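PDB 3MPD: nucleoside diphosphate kinase from Encephalitozoon cuniculi, which probably transfers the terminal phosphate of ATP to nucleoside diphosphates through a phosphorylated enzyme intermediate, with magnesium as cofactor. Local coordinates for residues A[26-31]-A[106-111]. Numbering follows the deposited sequence.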
loop_
_atom_site.group_PDB
_atom_site.type_symbol
_atom_site.label_atom_id
_atom_site.label_comp_id
_atom_site.label_asym_id
_atom_site.label_seq_id
_atom_site.Cartn_x
_atom_site.Cartn_y
_atom_site.Cartn_z
ATOM N N ILE A 26 0.519 -8.178 1.814
ATOM C CA ILE A 26 -0.222 -7.317 2.731
ATOM C C ILE A 26 -1.282 -8.119 3.504
ATOM O O ILE A 26 -1.530 -7.854 4.688
ATOM C CB ILE A 26 -0.839 -6.126 1.963
ATOM C CG1 ILE A 26 0.309 -5.174 1.501
ATOM C CG2 ILE A 26 -1.890 -5.386 2.853
ATOM C CD1 ILE A 26 -0.202 -3.951 0.701
ATOM N N GLN A 27 -1.918 -9.080 2.838
ATOM C CA GLN A 27 -2.885 -9.956 3.519
ATOM C C GLN A 27 -2.307 -10.583 4.794
ATOM O O GLN A 27 -3.025 -10.675 5.804
ATOM C CB GLN A 27 -3.380 -11.081 2.583
ATOM C CG GLN A 27 -4.458 -12.004 3.179
ATOM C CD GLN A 27 -4.823 -13.209 2.218
ATOM O OE1 GLN A 27 -4.651 -13.139 1.010
ATOM N NE2 GLN A 27 -5.295 -14.281 2.781
ATOM N N ARG A 28 -1.046 -11.037 4.752
ATOM C CA ARG A 28 -0.462 -11.727 5.925
ATOM C C ARG A 28 -0.436 -10.786 7.136
ATOM O O ARG A 28 -0.740 -11.200 8.252
ATOM C CB ARG A 28 0.952 -12.264 5.684
ATOM C CG ARG A 28 1.176 -13.040 4.368
ATOM C CD ARG A 28 0.399 -14.330 4.392
ATOM N NE ARG A 28 0.664 -15.173 3.209
ATOM C CZ ARG A 28 1.580 -16.138 3.114
ATOM N NH1 ARG A 28 2.411 -16.398 4.109
ATOM N NH2 ARG A 28 1.633 -16.872 2.007
ATOM N N PHE A 29 -0.056 -9.533 6.898
ATOM C CA PHE A 29 0.063 -8.547 7.970
ATOM C C PHE A 29 -1.294 -8.061 8.473
ATOM O O PHE A 29 -1.511 -7.868 9.692
ATOM C CB PHE A 29 0.927 -7.366 7.505
ATOM C CG PHE A 29 2.369 -7.722 7.402
ATOM C CD1 PHE A 29 3.230 -7.428 8.447
ATOM C CD2 PHE A 29 2.869 -8.392 6.278
ATOM C CE1 PHE A 29 4.568 -7.801 8.380
ATOM C CE2 PHE A 29 4.239 -8.771 6.220
ATOM C CZ PHE A 29 5.058 -8.473 7.281
ATOM N N GLU A 30 -2.200 -7.844 7.535
ATOM C CA GLU A 30 -3.501 -7.267 7.847
ATOM C C GLU A 30 -4.356 -8.329 8.568
ATOM O O GLU A 30 -5.096 -8.005 9.499
ATOM C CB GLU A 30 -4.159 -6.797 6.522
ATOM C CG GLU A 30 -5.526 -6.147 6.666
ATOM C CD GLU A 30 -6.086 -5.572 5.353
ATOM O OE1 GLU A 30 -5.985 -6.217 4.264
ATOM O OE2 GLU A 30 -6.711 -4.490 5.434
ATOM N N GLU A 31 -4.237 -9.606 8.157
ATOM C CA GLU A 31 -5.020 -10.695 8.805
ATOM C C GLU A 31 -4.479 -11.054 10.173
ATOM O O GLU A 31 -5.229 -11.566 11.023
ATOM C CB GLU A 31 -5.108 -11.969 7.929
ATOM C CG GLU A 31 -6.038 -11.805 6.767
ATOM C CD GLU A 31 -6.188 -13.074 5.913
ATOM O OE1 GLU A 31 -5.280 -13.970 5.860
ATOM O OE2 GLU A 31 -7.224 -13.132 5.237
ATOM N N ARG A 106 8.436 -16.077 2.795
ATOM C CA ARG A 106 9.604 -16.638 2.086
ATOM C C ARG A 106 9.430 -18.121 1.798
ATOM O O ARG A 106 9.814 -18.596 0.735
ATOM C CB ARG A 106 10.903 -16.385 2.867
ATOM C CG ARG A 106 11.261 -14.887 2.854
ATOM C CD ARG A 106 12.408 -14.534 3.803
ATOM N NE ARG A 106 12.807 -13.117 3.651
ATOM C CZ ARG A 106 13.498 -12.470 4.579
ATOM N NH1 ARG A 106 13.845 -13.094 5.694
ATOM N NH2 ARG A 106 13.839 -11.204 4.407
ATOM N N GLY A 107 8.844 -18.854 2.742
ATOM C CA GLY A 107 8.591 -20.272 2.495
ATOM C C GLY A 107 7.644 -20.554 1.322
ATOM O O GLY A 107 7.795 -21.562 0.622
ATOM N N ASP A 108 6.631 -19.709 1.159
ATOM C CA ASP A 108 5.588 -19.931 0.137
ATOM C C ASP A 108 5.961 -19.373 -1.254
ATOM O O ASP A 108 5.552 -19.925 -2.274
ATOM C CB ASP A 108 4.257 -19.298 0.578
ATOM C CG ASP A 108 3.602 -20.042 1.762
ATOM O OD1 ASP A 108 3.948 -21.218 2.066
ATOM O OD2 ASP A 108 2.734 -19.434 2.394
ATOM N N TYR A 109 6.736 -18.296 -1.288
ATOM C CA TYR A 109 6.978 -17.568 -2.567
ATOM C C TYR A 109 8.449 -17.460 -2.929
ATOM O O TYR A 109 8.794 -17.214 -4.079
ATOM C CB TYR A 109 6.389 -16.130 -2.499
ATOM C CG TYR A 109 4.950 -16.035 -2.009
ATOM C CD1 TYR A 109 3.944 -16.759 -2.621
ATOM C CD2 TYR A 109 4.593 -15.183 -0.963
ATOM C CE1 TYR A 109 2.604 -16.716 -2.166
ATOM C CE2 TYR A 109 3.229 -15.092 -0.511
ATOM C CZ TYR A 109 2.248 -15.868 -1.130
ATOM O OH TYR A 109 0.923 -15.837 -0.706
ATOM N N GLY A 110 9.323 -17.594 -1.938
ATOM C CA GLY A 110 10.742 -17.305 -2.144
ATOM C C GLY A 110 11.548 -18.500 -2.614
ATOM O O GLY A 110 11.277 -19.661 -2.240
ATOM N N VAL A 111 12.544 -18.222 -3.445
ATOM C CA VAL A 111 13.485 -19.273 -3.836
ATOM C C VAL A 111 14.940 -18.992 -3.405
ATOM O O VAL A 111 15.621 -19.883 -2.859
ATOM C CB VAL A 111 13.352 -19.653 -5.346
ATOM C CG1 VAL A 111 14.459 -20.648 -5.763
ATOM C CG2 VAL A 111 12.007 -20.275 -5.608
HETATM O O HOH W 1 -1.229 -14.439 1.388
#
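Arg28 reaches from helix 22-32 to the last turn of helix 105-109, where its NH2 meets both Asp108 and Tyr109. The backbones lie far apart, CA of Arg28 being 11.7 Å from CA of Asp108, a gap suited to arginine's long chain. That chain bends at chi2 (-67°) and then runs extended to the guanidinium. Asp108 OD2 takes the salt bridge on its anti lone pair, 2.8 Å from Arg28 NH2; the N-H points only roughly at it (144°), and the two planar groups are turned 63° apart. Asp108 OD1 bonds instead to the backbone N of Gly103, so the short carboxylate ties the preceding loop to the arginine. Tyr109 comes from the direction opposite to Arg28, its rigid ring carrying OH to 3.0 Å from Arg28 NH2 in a weak hydrogen bond, while CB of Asp108 lies over one ring face. A water accepts from Arg28 NE at 2.7 Å and weakly bridges to the same hydroxyl. Helix 22-32 also meets the second subunit, and helix 105-109 carries Arg106, which probably binds ATP. One nitrogen shared by two acceptors at imperfect angles suggests a polar surface tie between these helices, with the charge pair probably contributing most.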